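Local coordinates for protein Polyphosphate:AMP phosphotransferase (Meiothermus ruber H328, PDB 5O6M) that uses inorganic polyphosphate as a phosphate donor to convert AMP to ADP and ADP to ATP, and also accepts other nucleoside mono- and diphosphates, at residues 128-133 with 204-209; 10-15 with 209-214; 123-128 with 147-152. The protein carries 1 engineered substitution. All blocks are in the same frame, centred on the assembly; numbering follows the deposited sequence.

Contact 1. Residues 128-133 with 204-209; sequences VLVVRV and DRYQEA. With ATP (adenosine-5'-triphosphate), chain X; PO4 (phosphate ion), chain Z.
The adenine side of the ATP pocket is backed by Val130, which touches Tyr206 of helix 203-217 while also facing the nucleotide. Its two methyl groups divide the work. Chi1 of 61° places CG1 between the backbone N and the carbonyl carbon, 3.6 Å from ATP C2, and leaves CG2 anti to N, 3.3 Å from Tyr206 OH. The two side chains run side by side and point the same way, and the Tyr206 hydroxyl is hydrogen-bonded to Asp199. Val131 CG2 adds a second aliphatic contact to the base, at its N1.

One turn along, Val133 crosses Tyr206 at about a right angle and sets CG2 over one face of the ring, offset toward the rim, with CG1 nearest CE1 at 3.8 Å. The CG2 approach is a CH-pi contact, 3.9 Å from the ring centroid and 18° off the normal. Ala209 CB touches both Val133 CG2 and Leu129 CD2. In this P-loop-type kinase fold, the contact thus seats the short helix 130-133, with Leu129 as its N-cap residue, against helix 203-217. The case illustrates how a second helix can support a base-binding segment from behind through aliphatic and aromatic surfaces, since no direct hydrogen bond joins the two segments.

Polar links are indirect. A water donates to Ala209 O, at 2.7 Å, and to Val128 O, at a very short distance whose value is doubtful. Arg132 extends past Ala209, whose CA lies over one face of the guanidinium, and NH2 donates to phosphate O2 at 3.1 Å. NH1 reaches O4 of the same ion, probably a crystallisation component, more weakly.

Contact 2. Residues 10-15 with 209-214; sequences GRFELK and AYEAAI
Chi1 of 168° sets Phe12 CG anti to its backbone N, on the side of helix 203-217, and Glu211 CG is likewise anti to its own N (chi1 -178°), at the root of an extended chain that reaches back to the loop. The pairing fastens the N-terminal loop 10-15, which precedes helix 29-53, to a helix of the P-loop-type kinase fold.

Ile214 CG2 sits over the centre of the Phe12 ring, a CH-pi contact 3.7 Å from the centroid. On the opposite face lies Leu14 N, nearer the rim, leaving the ring held between a methyl group and a backbone amide. Glu211 CG approaches the ring obliquely, 3.8 Å from CD2. An alanine in place of Phe12 would probably leave Ile214 CG2 and Glu211 CG without their aromatic partner and open a gap between loop and helix.

Beyond CG, the Glu211 carboxylate is turned almost perpendicular to the ring. OE2 takes a nearly straight hydrogen bond from Leu14 N at the start of a 3-10 turn; the refined length, 2.5 Å, is very short and its exact value doubtful. Leu14 CB lies beside the same oxygen. Glu13 OE1, by contrast, forms a salt bridge with Arg16. The second Glu211 oxygen, OE1, accepts from a water at 3.0 Å that also donates to Phe12 O at 3.2 Å.

Contact 3. Residues 123-128 with 147-152; sequences SHYEDV and RHIREF. With ATP (adenosine-5'-triphosphate), chain X.
Apolar contacts between His124, Tyr125 and Val128 on one side and Ile149 on the other dominate this buried junction, and two branches of a single isoleucine share them. Its CG2, anti to the backbone N, reaches the edge of the His124 imidazole near the ring plane, 3.8 Å from CD2. The same methyl meets the phenol end of Tyr125 obliquely, 3.6 Å from OH and 3.8 Å from CZ. On the other branch, Ile149 CG1 adds a looser touch on His124 CD2, and CD1 extends toward Val128 CG2, a wider approach of 4.4 Å.

The aromatic contribution comes from Phe152, one helical turn after Ile149. Its edge is directed toward the face of His124 in a T-shaped pair, with centroids 5.9 Å apart and planes at 82°. Chi1 of 44° places His124 CG between the backbone N and the carbonyl carbon, on the side of Ile149 and Phe152.

Hydrogen bonds shape the loop itself. In this P-loop-type kinase, segment 123-128 follows strand 117-121 and passes through a 3-10 turn, opened by an ST turn in which Ser123 OG accepts from Tyr125 N. The polar ends of the two aromatic residues are bonded beyond the contact, His124 NE2 to Glu153 and Tyr125 OH to Lys165.

The same turn also meets the nucleotide. Asp127 OD1 accepts a weak hydrogen bond from ATP N6 at 3.1 Å, and Glu126 OE1 a weak one from the ribose O2' at 3.3 Å. Glu126 OE2 forms a salt bridge with Arg122.

On helix 145-158, Arg147 and Glu151 form salt bridges with Glu151 and Arg147 of a second subunit.

How the contacts relate
Contacts 1 and 3 brace the two halves of one ATP-binding segment. They share Val128, and a probable hydrogen bond from Val131 N to Glu126 O joins them. Contact 3 is wholly buried and held by aliphatic and aromatic groups, against a helix that also meets another subunit. Contacts 1 and 2 are partly buried; both use helix 203-217, share Ala209 and meet where Leu129 packs on Tyr210. Their chemistry differs: contact 1 joins its segments by apolar packing and a bridging water, whereas contact 2, which does not touch the nucleotide, adds a direct carboxylate-to-amide bond. Helix 203-217 thus lies between the pocket segment and the N-terminal loop 10-15.

Contact 1. Residues 128-133 with 204-209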
loop_
_atom_site.group_PDB
_atom_site.type_symbol
_atom_site.label_atom_id
_atom_site.label_comp_id
_atom_site.label_asym_id
_atom_site.label_seq_id
_atom_site.Cartn_x
_atom_site.Cartn_y
_atom_site.Cartn_z
ATOM N N VAL D 128 11.716 -17.242 -11.069
ATOM C CA VAL D 128 12.322 -18.114 -12.068
ATOM C C VAL D 128 13.349 -19.000 -11.372
ATOM O O VAL D 128 14.226 -19.585 -12.019
ATOM C CB VAL D 128 12.970 -17.319 -13.213
ATOM C CG1 VAL D 128 11.911 -16.549 -13.992
ATOM C CG2 VAL D 128 14.065 -16.407 -12.680
ATOM N N LEU D 129 13.247 -19.105 -10.048
ATOM C CA LEU D 129 14.142 -19.964 -9.279
ATOM C C LEU D 129 13.341 -21.064 -8.595
ATOM O O LEU D 129 13.105 -22.122 -9.188
ATOM C CB LEU D 129 14.928 -19.147 -8.248
ATOM C CG LEU D 129 15.945 -18.150 -8.806
ATOM C CD1 LEU D 129 16.453 -17.238 -7.702
ATOM C CD2 LEU D 129 17.105 -18.889 -9.464
ATOM N N VAL D 130 12.915 -20.828 -7.354
ATOM C CA VAL D 130 12.074 -21.809 -6.673
ATOM C C VAL D 130 10.834 -22.114 -7.509
ATOM O O VAL D 130 10.344 -23.248 -7.525
ATOM C CB VAL D 130 11.710 -21.326 -5.256
ATOM C CG1 VAL D 130 10.933 -20.016 -5.315
ATOM C CG2 VAL D 130 10.911 -22.394 -4.526
ATOM N N VAL D 131 10.304 -21.107 -8.209
ATOM C CA VAL D 131 9.139 -21.328 -9.062
ATOM C C VAL D 131 9.483 -22.299 -10.185
ATOM O O VAL D 131 8.670 -23.151 -10.562
ATOM C CB VAL D 131 8.616 -19.987 -9.611
ATOM C CG1 VAL D 131 7.665 -20.223 -10.785
ATOM C CG2 VAL D 131 7.929 -19.196 -8.512
ATOM N N ARG D 132 10.690 -22.181 -10.742
ATOM C CA ARG D 132 11.130 -23.098 -11.788
ATOM C C ARG D 132 11.518 -24.461 -11.220
ATOM O O ARG D 132 11.096 -25.500 -11.737
ATOM C CB ARG D 132 12.296 -22.481 -12.559
ATOM C CG ARG D 132 13.266 -23.493 -13.154
ATOM C CD ARG D 132 14.240 -22.810 -14.099
ATOM N NE ARG D 132 15.389 -23.651 -14.422
ATOM C CZ ARG D 132 16.132 -23.514 -15.516
ATOM N NH1 ARG D 132 15.838 -22.577 -16.408
ATOM N NH2 ARG D 132 17.165 -24.319 -15.723
ATOM N N VAL D 133 12.321 -24.472 -10.154
ATOM C CA VAL D 133 12.847 -25.732 -9.631
ATOM C C VAL D 133 11.712 -26.651 -9.195
ATOM O O VAL D 133 11.762 -27.868 -9.411
ATOM C CB VAL D 133 13.831 -25.465 -8.477
ATOM C CG1 VAL D 133 14.075 -26.741 -7.687
ATOM C CG2 VAL D 133 15.139 -24.907 -9.019
ATOM N N ASP D 204 21.393 -29.246 -7.237
ATOM C CA ASP D 204 21.830 -29.102 -8.625
ATOM C C ASP D 204 20.777 -28.410 -9.481
ATOM O O ASP D 204 21.114 -27.583 -10.338
ATOM C CB ASP D 204 22.199 -30.465 -9.210
ATOM C CG ASP D 204 23.420 -31.070 -8.543
ATOM O OD1 ASP D 204 24.419 -30.340 -8.368
ATOM O OD2 ASP D 204 23.384 -32.269 -8.196
ATOM N N ARG D 205 19.498 -28.733 -9.278
ATOM C CA ARG D 205 18.465 -28.047 -10.042
ATOM C C ARG D 205 18.425 -26.558 -9.715
ATOM O O ARG D 205 18.155 -25.738 -10.602
ATOM C CB ARG D 205 17.104 -28.696 -9.798
ATOM C CG ARG D 205 16.938 -30.053 -10.470
ATOM C CD ARG D 205 15.466 -30.398 -10.647
ATOM N NE ARG D 205 15.098 -31.638 -9.969
ATOM C CZ ARG D 205 14.955 -32.813 -10.575
ATOM N NH1 ARG D 205 14.615 -33.886 -9.874
ATOM N NH2 ARG D 205 15.146 -32.915 -11.884
ATOM N N TYR D 206 18.703 -26.188 -8.461
ATOM C CA TYR D 206 18.799 -24.771 -8.111
ATOM C C TYR D 206 20.000 -24.108 -8.775
ATOM O O TYR D 206 19.890 -22.988 -9.286
ATOM C CB TYR D 206 18.864 -24.595 -6.593
ATOM C CG TYR D 206 17.514 -24.439 -5.925
ATOM C CD1 TYR D 206 16.974 -25.452 -5.147
ATOM C CD2 TYR D 206 16.779 -23.271 -6.079
ATOM C CE1 TYR D 206 15.737 -25.303 -4.537
ATOM C CE2 TYR D 206 15.544 -23.113 -5.476
ATOM C CZ TYR D 206 15.027 -24.132 -4.707
ATOM O OH TYR D 206 13.797 -23.975 -4.106
ATOM N N GLN D 207 21.159 -24.771 -8.765
ATOM C CA GLN D 207 22.333 -24.200 -9.418
ATOM C C GLN D 207 22.074 -23.954 -10.899
ATOM O O GLN D 207 22.508 -22.939 -11.455
ATOM C CB GLN D 207 23.544 -25.113 -9.227
ATOM C CG GLN D 207 23.950 -25.299 -7.775
ATOM C CD GLN D 207 24.702 -24.105 -7.226
ATOM O OE1 GLN D 207 25.815 -23.804 -7.659
ATOM N NE2 GLN D 207 24.097 -23.415 -6.269
ATOM N N GLU D 208 21.378 -24.881 -11.558
ATOM C CA GLU D 208 21.043 -24.693 -12.965
ATOM C C GLU D 208 20.135 -23.486 -13.156
ATOM O O GLU D 208 20.326 -22.695 -14.087
ATOM C CB GLU D 208 20.389 -25.961 -13.514
ATOM C CG GLU D 208 21.329 -27.151 -13.572
ATOM C CD GLU D 208 20.611 -28.463 -13.810
ATOM O OE1 GLU D 208 19.368 -28.449 -13.940
ATOM O OE2 GLU D 208 21.289 -29.511 -13.858
ATOM N N ALA D 209 19.136 -23.330 -12.284
ATOM C CA ALA D 209 18.237 -22.186 -12.393
ATOM C C ALA D 209 18.995 -20.877 -12.211
ATOM O O ALA D 209 18.737 -19.898 -12.923
ATOM C CB ALA D 209 17.107 -22.304 -11.372
HETATM P PG ATP X . 15.247 -16.629 4.359
HETATM O O1G ATP X . 15.182 -15.553 3.310
HETATM O O2G ATP X . 15.790 -17.949 3.819
HETATM O O3G ATP X . 16.080 -16.218 5.582
HETATM P PB ATP X . 12.975 -16.630 6.207
HETATM O O1B ATP X . 12.702 -17.841 7.010
HETATM O O2B ATP X . 13.727 -15.502 6.915
HETATM O O3B ATP X . 13.780 -16.970 4.876
HETATM P PA ATP X . 11.040 -15.576 4.222
HETATM O O1A ATP X . 11.585 -14.259 3.832
HETATM O O2A ATP X . 9.522 -15.597 4.385
HETATM O O3A ATP X . 11.624 -16.008 5.640
HETATM O "O5'" ATP X . 11.355 -16.697 3.063
HETATM C "C5'" ATP X . 10.594 -17.923 3.022
HETATM C "C4'" ATP X . 10.645 -18.591 1.668
HETATM O "O4'" ATP X . 9.927 -17.826 0.675
HETATM C "C3'" ATP X . 12.038 -18.856 1.075
HETATM O "O3'" ATP X . 12.301 -20.255 1.089
HETATM C "C2'" ATP X . 11.927 -18.339 -0.372
HETATM O "O2'" ATP X . 12.513 -19.212 -1.330
HETATM C "C1'" ATP X . 10.415 -18.308 -0.555
HETATM N N9 ATP X . 9.938 -17.471 -1.651
HETATM C C8 ATP X . 10.306 -16.188 -1.957
HETATM N N7 ATP X . 9.790 -15.734 -3.074
HETATM C C5 ATP X . 9.022 -16.793 -3.534
HETATM C C6 ATP X . 8.228 -16.961 -4.686
HETATM N N6 ATP X . 8.110 -16.044 -5.649
HETATM N N1 ATP X . 7.584 -18.139 -4.836
HETATM C C2 ATP X . 7.741 -19.082 -3.904
HETATM N N3 ATP X . 8.475 -19.045 -2.790
HETATM C C4 ATP X . 9.094 -17.866 -2.662
HETATM P P PO4 Z . 18.507 -23.615 -19.363
HETATM O O1 PO4 Z . 19.747 -23.074 -18.691
HETATM O O2 PO4 Z . 18.028 -24.850 -18.635
HETATM O O3 PO4 Z . 18.837 -23.973 -20.792
HETATM O O4 PO4 Z . 17.414 -22.571 -19.345
HETATM O O HOH W 1 16.163 -19.714 -13.550
#

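Contact 2. Residues 10-15 with 209-214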
loop_
_atom_site.group_PDB
_atom_site.type_symbol
_atom_site.label_atom_id
_atom_site.label_comp_id
_atom_site.label_asym_id
_atom_site.label_seq_id
_atom_site.Cartn_x
_atom_site.Cartn_y
_atom_site.Cartn_z
ATOM N N GLY D 10 25.405 -13.654 -22.718
ATOM C CA GLY D 10 24.617 -14.868 -22.644
ATOM C C GLY D 10 25.384 -16.175 -22.660
ATOM O O GLY D 10 24.780 -17.239 -22.830
ATOM N N ARG D 11 26.705 -16.126 -22.489
ATOM C CA ARG D 11 27.518 -17.334 -22.402
ATOM C C ARG D 11 27.979 -17.621 -20.978
ATOM O O ARG D 11 28.881 -18.444 -20.782
ATOM C CB ARG D 11 28.724 -17.241 -23.341
ATOM C CG ARG D 11 29.705 -16.125 -23.004
ATOM C CD ARG D 11 31.001 -16.244 -23.804
ATOM N NE ARG D 11 30.779 -16.177 -25.247
ATOM C CZ ARG D 11 31.750 -16.197 -26.156
ATOM N NH1 ARG D 11 33.018 -16.280 -25.775
ATOM N NH2 ARG D 11 31.454 -16.132 -27.448
ATOM N N PHE D 12 27.380 -16.969 -19.982
ATOM C CA PHE D 12 27.783 -17.158 -18.595
ATOM C C PHE D 12 27.740 -18.632 -18.214
ATOM O O PHE D 12 26.775 -19.337 -18.514
ATOM C CB PHE D 12 26.866 -16.352 -17.672
ATOM C CG PHE D 12 27.021 -16.691 -16.217
ATOM C CD1 PHE D 12 28.056 -16.152 -15.473
ATOM C CD2 PHE D 12 26.134 -17.553 -15.594
ATOM C CE1 PHE D 12 28.202 -16.459 -14.134
ATOM C CE2 PHE D 12 26.277 -17.868 -14.254
ATOM C CZ PHE D 12 27.311 -17.318 -13.524
ATOM N N GLU D 13 28.793 -19.093 -17.542
ATOM C CA GLU D 13 28.849 -20.454 -17.021
ATOM C C GLU D 13 29.282 -20.405 -15.564
ATOM O O GLU D 13 30.345 -19.863 -15.245
ATOM C CB GLU D 13 29.794 -21.323 -17.857
ATOM C CG GLU D 13 29.216 -21.671 -19.225
ATOM C CD GLU D 13 30.022 -22.715 -19.972
ATOM O OE1 GLU D 13 31.130 -23.060 -19.511
ATOM O OE2 GLU D 13 29.539 -23.195 -21.020
ATOM N N LEU D 14 28.456 -20.981 -14.688
ATOM C CA LEU D 14 28.676 -20.858 -13.251
ATOM C C LEU D 14 29.911 -21.631 -12.801
ATOM O O LEU D 14 30.671 -21.153 -11.951
ATOM C CB LEU D 14 27.432 -21.332 -12.500
ATOM C CG LEU D 14 27.404 -21.179 -10.980
ATOM C CD1 LEU D 14 27.762 -19.759 -10.577
ATOM C CD2 LEU D 14 26.031 -21.562 -10.453
ATOM N N LYS D 15 30.129 -22.824 -13.359
ATOM C CA LYS D 15 31.279 -23.633 -12.973
ATOM C C LYS D 15 32.607 -22.933 -13.229
ATOM O O LYS D 15 33.637 -23.406 -12.738
ATOM C CB LYS D 15 31.249 -24.979 -13.704
ATOM C CG LYS D 15 31.264 -24.867 -15.220
ATOM C CD LYS D 15 31.002 -26.214 -15.880
ATOM C CE LYS D 15 30.899 -26.073 -17.392
ATOM N NZ LYS D 15 30.510 -27.350 -18.057
ATOM N N ALA D 209 19.136 -23.330 -12.284
ATOM C CA ALA D 209 18.237 -22.186 -12.393
ATOM C C ALA D 209 18.995 -20.877 -12.211
ATOM O O ALA D 209 18.737 -19.898 -12.923
ATOM C CB ALA D 209 17.107 -22.304 -11.372
ATOM N N TYR D 210 19.937 -20.839 -11.265
ATOM C CA TYR D 210 20.708 -19.617 -11.065
ATOM C C TYR D 210 21.549 -19.287 -12.291
ATOM O O TYR D 210 21.615 -18.126 -12.710
ATOM C CB TYR D 210 21.583 -19.736 -9.818
ATOM C CG TYR D 210 20.920 -19.203 -8.567
ATOM C CD1 TYR D 210 20.676 -17.842 -8.416
ATOM C CD2 TYR D 210 20.548 -20.052 -7.531
ATOM C CE1 TYR D 210 20.073 -17.343 -7.273
ATOM C CE2 TYR D 210 19.945 -19.562 -6.383
ATOM C CZ TYR D 210 19.711 -18.206 -6.261
ATOM O OH TYR D 210 19.114 -17.711 -5.124
ATOM N N GLU D 211 22.198 -20.289 -12.886
ATOM C CA GLU D 211 22.976 -20.029 -14.092
ATOM C C GLU D 211 22.079 -19.531 -15.220
ATOM O O GLU D 211 22.442 -18.600 -15.949
ATOM C CB GLU D 211 23.747 -21.279 -14.514
ATOM C CG GLU D 211 24.617 -21.058 -15.747
ATOM C CD GLU D 211 25.478 -22.259 -16.092
ATOM O OE1 GLU D 211 25.053 -23.082 -16.929
ATOM O OE2 GLU D 211 26.581 -22.375 -15.516
ATOM N N ALA D 212 20.909 -20.149 -15.385
ATOM C CA ALA D 212 19.977 -19.699 -16.413
ATOM C C ALA D 212 19.517 -18.273 -16.137
ATOM O O ALA D 212 19.528 -17.417 -17.029
ATOM C CB ALA D 212 18.782 -20.649 -16.489
ATOM N N ALA D 213 19.095 -18.004 -14.900
ATOM C CA ALA D 213 18.639 -16.664 -14.543
ATOM C C ALA D 213 19.744 -15.635 -14.747
ATOM O O ALA D 213 19.519 -14.572 -15.337
ATOM C CB ALA D 213 18.146 -16.647 -13.096
ATOM N N ILE D 214 20.957 -15.943 -14.281
ATOM C CA ILE D 214 22.045 -14.974 -14.379
ATOM C C ILE D 214 22.433 -14.742 -15.833
ATOM O O ILE D 214 22.620 -13.598 -16.262
ATOM C CB ILE D 214 23.243 -15.433 -13.529
ATOM C CG1 ILE D 214 22.891 -15.330 -12.040
ATOM C CG2 ILE D 214 24.484 -14.623 -13.875
ATOM C CD1 ILE D 214 23.861 -16.027 -11.117
HETATM O O HOH W 2 24.667 -21.496 -19.505
#

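Contact 3. Residues 123-128 with 147-152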
loop_
_atom_site.group_PDB
_atom_site.type_symbol
_atom_site.label_atom_id
_atom_site.label_comp_id
_atom_site.label_asym_id
_atom_site.label_seq_id
_atom_site.Cartn_x
_atom_site.Cartn_y
_atom_site.Cartn_z
ATOM N N SER D 123 14.074 -11.612 -4.242
ATOM C CA SER D 123 13.571 -10.640 -5.201
ATOM C C SER D 123 12.633 -11.325 -6.183
ATOM O O SER D 123 12.193 -12.460 -5.972
ATOM C CB SER D 123 14.728 -9.965 -5.943
ATOM O OG SER D 123 15.379 -10.907 -6.777
ATOM N N HIS D 124 12.330 -10.607 -7.268
ATOM C CA HIS D 124 11.576 -11.153 -8.387
ATOM C C HIS D 124 12.250 -12.369 -9.006
ATOM O O HIS D 124 11.590 -13.129 -9.724
ATOM C CB HIS D 124 11.385 -10.067 -9.450
ATOM C CG HIS D 124 12.621 -9.264 -9.727
ATOM N ND1 HIS D 124 13.266 -8.531 -8.754
ATOM C CD2 HIS D 124 13.312 -9.053 -10.872
ATOM C CE1 HIS D 124 14.317 -7.927 -9.280
ATOM N NE2 HIS D 124 14.365 -8.223 -10.566
ATOM N N TYR D 125 13.546 -12.569 -8.758
ATOM C CA TYR D 125 14.231 -13.712 -9.347
ATOM C C TYR D 125 13.735 -15.032 -8.773
ATOM O O TYR D 125 13.834 -16.061 -9.448
ATOM C CB TYR D 125 15.747 -13.569 -9.165
ATOM C CG TYR D 125 16.314 -12.521 -10.095
ATOM C CD1 TYR D 125 16.599 -12.824 -11.418
ATOM C CD2 TYR D 125 16.539 -11.224 -9.659
ATOM C CE1 TYR D 125 17.098 -11.867 -12.284
ATOM C CE2 TYR D 125 17.041 -10.258 -10.517
ATOM C CZ TYR D 125 17.316 -10.587 -11.830
ATOM O OH TYR D 125 17.816 -9.637 -12.694
ATOM N N GLU D 126 13.164 -15.020 -7.566
ATOM C CA GLU D 126 12.556 -16.231 -7.025
ATOM C C GLU D 126 11.479 -16.793 -7.945
ATOM O O GLU D 126 11.184 -17.991 -7.874
ATOM C CB GLU D 126 11.972 -15.957 -5.638
ATOM C CG GLU D 126 13.010 -15.610 -4.582
ATOM C CD GLU D 126 13.858 -16.807 -4.177
ATOM O OE1 GLU D 126 13.363 -17.950 -4.281
ATOM O OE2 GLU D 126 15.016 -16.607 -3.749
ATOM N N ASP D 127 10.876 -15.963 -8.795
ATOM C CA ASP D 127 9.837 -16.433 -9.704
ATOM C C ASP D 127 10.394 -17.106 -10.955
ATOM O O ASP D 127 9.609 -17.503 -11.824
ATOM C CB ASP D 127 8.911 -15.276 -10.089
ATOM C CG ASP D 127 8.012 -14.847 -8.941
ATOM O OD1 ASP D 127 7.113 -15.630 -8.567
ATOM O OD2 ASP D 127 8.200 -13.733 -8.408
ATOM N N VAL D 128 11.716 -17.242 -11.069
ATOM C CA VAL D 128 12.322 -18.114 -12.068
ATOM C C VAL D 128 13.349 -19.000 -11.372
ATOM O O VAL D 128 14.226 -19.585 -12.019
ATOM C CB VAL D 128 12.970 -17.319 -13.213
ATOM C CG1 VAL D 128 11.911 -16.549 -13.992
ATOM C CG2 VAL D 128 14.065 -16.407 -12.680
ATOM N N ARG D 147 12.489 -12.591 -20.082
ATOM C CA ARG D 147 12.233 -11.394 -20.871
ATOM C C ARG D 147 11.586 -10.308 -20.025
ATOM O O ARG D 147 12.050 -9.161 -20.008
ATOM C CB ARG D 147 11.337 -11.749 -22.057
ATOM C CG ARG D 147 10.709 -10.551 -22.727
ATOM C CD ARG D 147 11.213 -10.346 -24.127
ATOM N NE ARG D 147 10.233 -9.609 -24.915
ATOM C CZ ARG D 147 10.507 -8.987 -26.055
ATOM N NH1 ARG D 147 9.550 -8.332 -26.697
ATOM N NH2 ARG D 147 11.743 -9.007 -26.544
ATOM N N HIS D 148 10.518 -10.660 -19.302
ATOM C CA HIS D 148 9.854 -9.715 -18.409
ATOM C C HIS D 148 10.859 -8.987 -17.527
ATOM O O HIS D 148 10.784 -7.766 -17.350
ATOM C CB HIS D 148 8.842 -10.451 -17.529
ATOM C CG HIS D 148 7.820 -11.230 -18.291
ATOM N ND1 HIS D 148 7.026 -12.186 -17.697
ATOM C CD2 HIS D 148 7.451 -11.187 -19.593
ATOM C CE1 HIS D 148 6.214 -12.704 -18.603
ATOM N NE2 HIS D 148 6.454 -12.117 -19.761
ATOM N N ILE D 149 11.798 -9.735 -16.950
ATOM C CA ILE D 149 12.715 -9.169 -15.967
ATOM C C ILE D 149 13.720 -8.236 -16.630
ATOM O O ILE D 149 13.985 -7.135 -16.132
ATOM C CB ILE D 149 13.410 -10.298 -15.186
ATOM C CG1 ILE D 149 12.383 -11.033 -14.322
ATOM C CG2 ILE D 149 14.570 -9.753 -14.356
ATOM C CD1 ILE D 149 12.942 -12.209 -13.554
ATOM N N ARG D 150 14.297 -8.657 -17.758
ATOM C CA ARG D 150 15.206 -7.770 -18.482
ATOM C C ARG D 150 14.535 -6.440 -18.791
ATOM O O ARG D 150 15.141 -5.375 -18.629
ATOM C CB ARG D 150 15.692 -8.431 -19.773
ATOM C CG ARG D 150 16.768 -9.487 -19.581
ATOM C CD ARG D 150 17.384 -9.874 -20.921
ATOM N NE ARG D 150 16.377 -10.342 -21.866
ATOM C CZ ARG D 150 16.024 -11.614 -22.014
ATOM N NH1 ARG D 150 16.599 -12.559 -21.279
ATOM N NH2 ARG D 150 15.096 -11.944 -22.903
ATOM N N GLU D 151 13.275 -6.484 -19.230
ATOM C CA GLU D 151 12.568 -5.273 -19.621
ATOM C C GLU D 151 12.116 -4.480 -18.404
ATOM O O GLU D 151 12.122 -3.245 -18.427
ATOM C CB GLU D 151 11.369 -5.628 -20.503
ATOM C CG GLU D 151 11.754 -6.281 -21.821
ATOM C CD GLU D 151 12.708 -5.423 -22.631
ATOM O OE1 GLU D 151 13.579 -5.985 -23.328
ATOM O OE2 GLU D 151 12.600 -4.182 -22.557
ATOM N N PHE D 152 11.713 -5.173 -17.340
ATOM C CA PHE D 152 11.383 -4.487 -16.098
ATOM C C PHE D 152 12.589 -3.731 -15.561
ATOM O O PHE D 152 12.490 -2.552 -15.200
ATOM C CB PHE D 152 10.873 -5.495 -15.068
ATOM C CG PHE D 152 10.650 -4.912 -13.704
ATOM C CD1 PHE D 152 9.747 -3.878 -13.516
ATOM C CD2 PHE D 152 11.326 -5.415 -12.606
ATOM C CE1 PHE D 152 9.536 -3.343 -12.257
ATOM C CE2 PHE D 152 11.118 -4.885 -11.343
ATOM C CZ PHE D 152 10.224 -3.848 -11.170
HETATM P PG ATP X . 15.247 -16.629 4.359
HETATM O O1G ATP X . 15.182 -15.553 3.310
HETATM O O2G ATP X . 15.790 -17.949 3.819
HETATM O O3G ATP X . 16.080 -16.218 5.582
HETATM P PB ATP X . 12.975 -16.630 6.207
HETATM O O1B ATP X . 12.702 -17.841 7.010
HETATM O O2B ATP X . 13.727 -15.502 6.915
HETATM O O3B ATP X . 13.780 -16.970 4.876
HETATM P PA ATP X . 11.040 -15.576 4.222
HETATM O O1A ATP X . 11.585 -14.259 3.832
HETATM O O2A ATP X . 9.522 -15.597 4.385
HETATM O O3A ATP X . 11.624 -16.008 5.640
HETATM O "O5'" ATP X . 11.355 -16.697 3.063
HETATM C "C5'" ATP X . 10.594 -17.923 3.022
HETATM C "C4'" ATP X . 10.645 -18.591 1.668
HETATM O "O4'" ATP X . 9.927 -17.826 0.675
HETATM C "C3'" ATP X . 12.038 -18.856 1.075
HETATM O "O3'" ATP X . 12.301 -20.255 1.089
HETATM C "C2'" ATP X . 11.927 -18.339 -0.372
HETATM O "O2'" ATP X . 12.513 -19.212 -1.330
HETATM C "C1'" ATP X . 10.415 -18.308 -0.555
HETATM N N9 ATP X . 9.938 -17.471 -1.651
HETATM C C8 ATP X . 10.306 -16.188 -1.957
HETATM N N7 ATP X . 9.790 -15.734 -3.074
HETATM C C5 ATP X . 9.022 -16.793 -3.534
HETATM C C6 ATP X . 8.228 -16.961 -4.686
HETATM N N6 ATP X . 8.110 -16.044 -5.649
HETATM N N1 ATP X . 7.584 -18.139 -4.836
HETATM C C2 ATP X . 7.741 -19.082 -3.904
HETATM N N3 ATP X . 8.475 -19.045 -2.790
HETATM C C4 ATP X . 9.094 -17.866 -2.662
#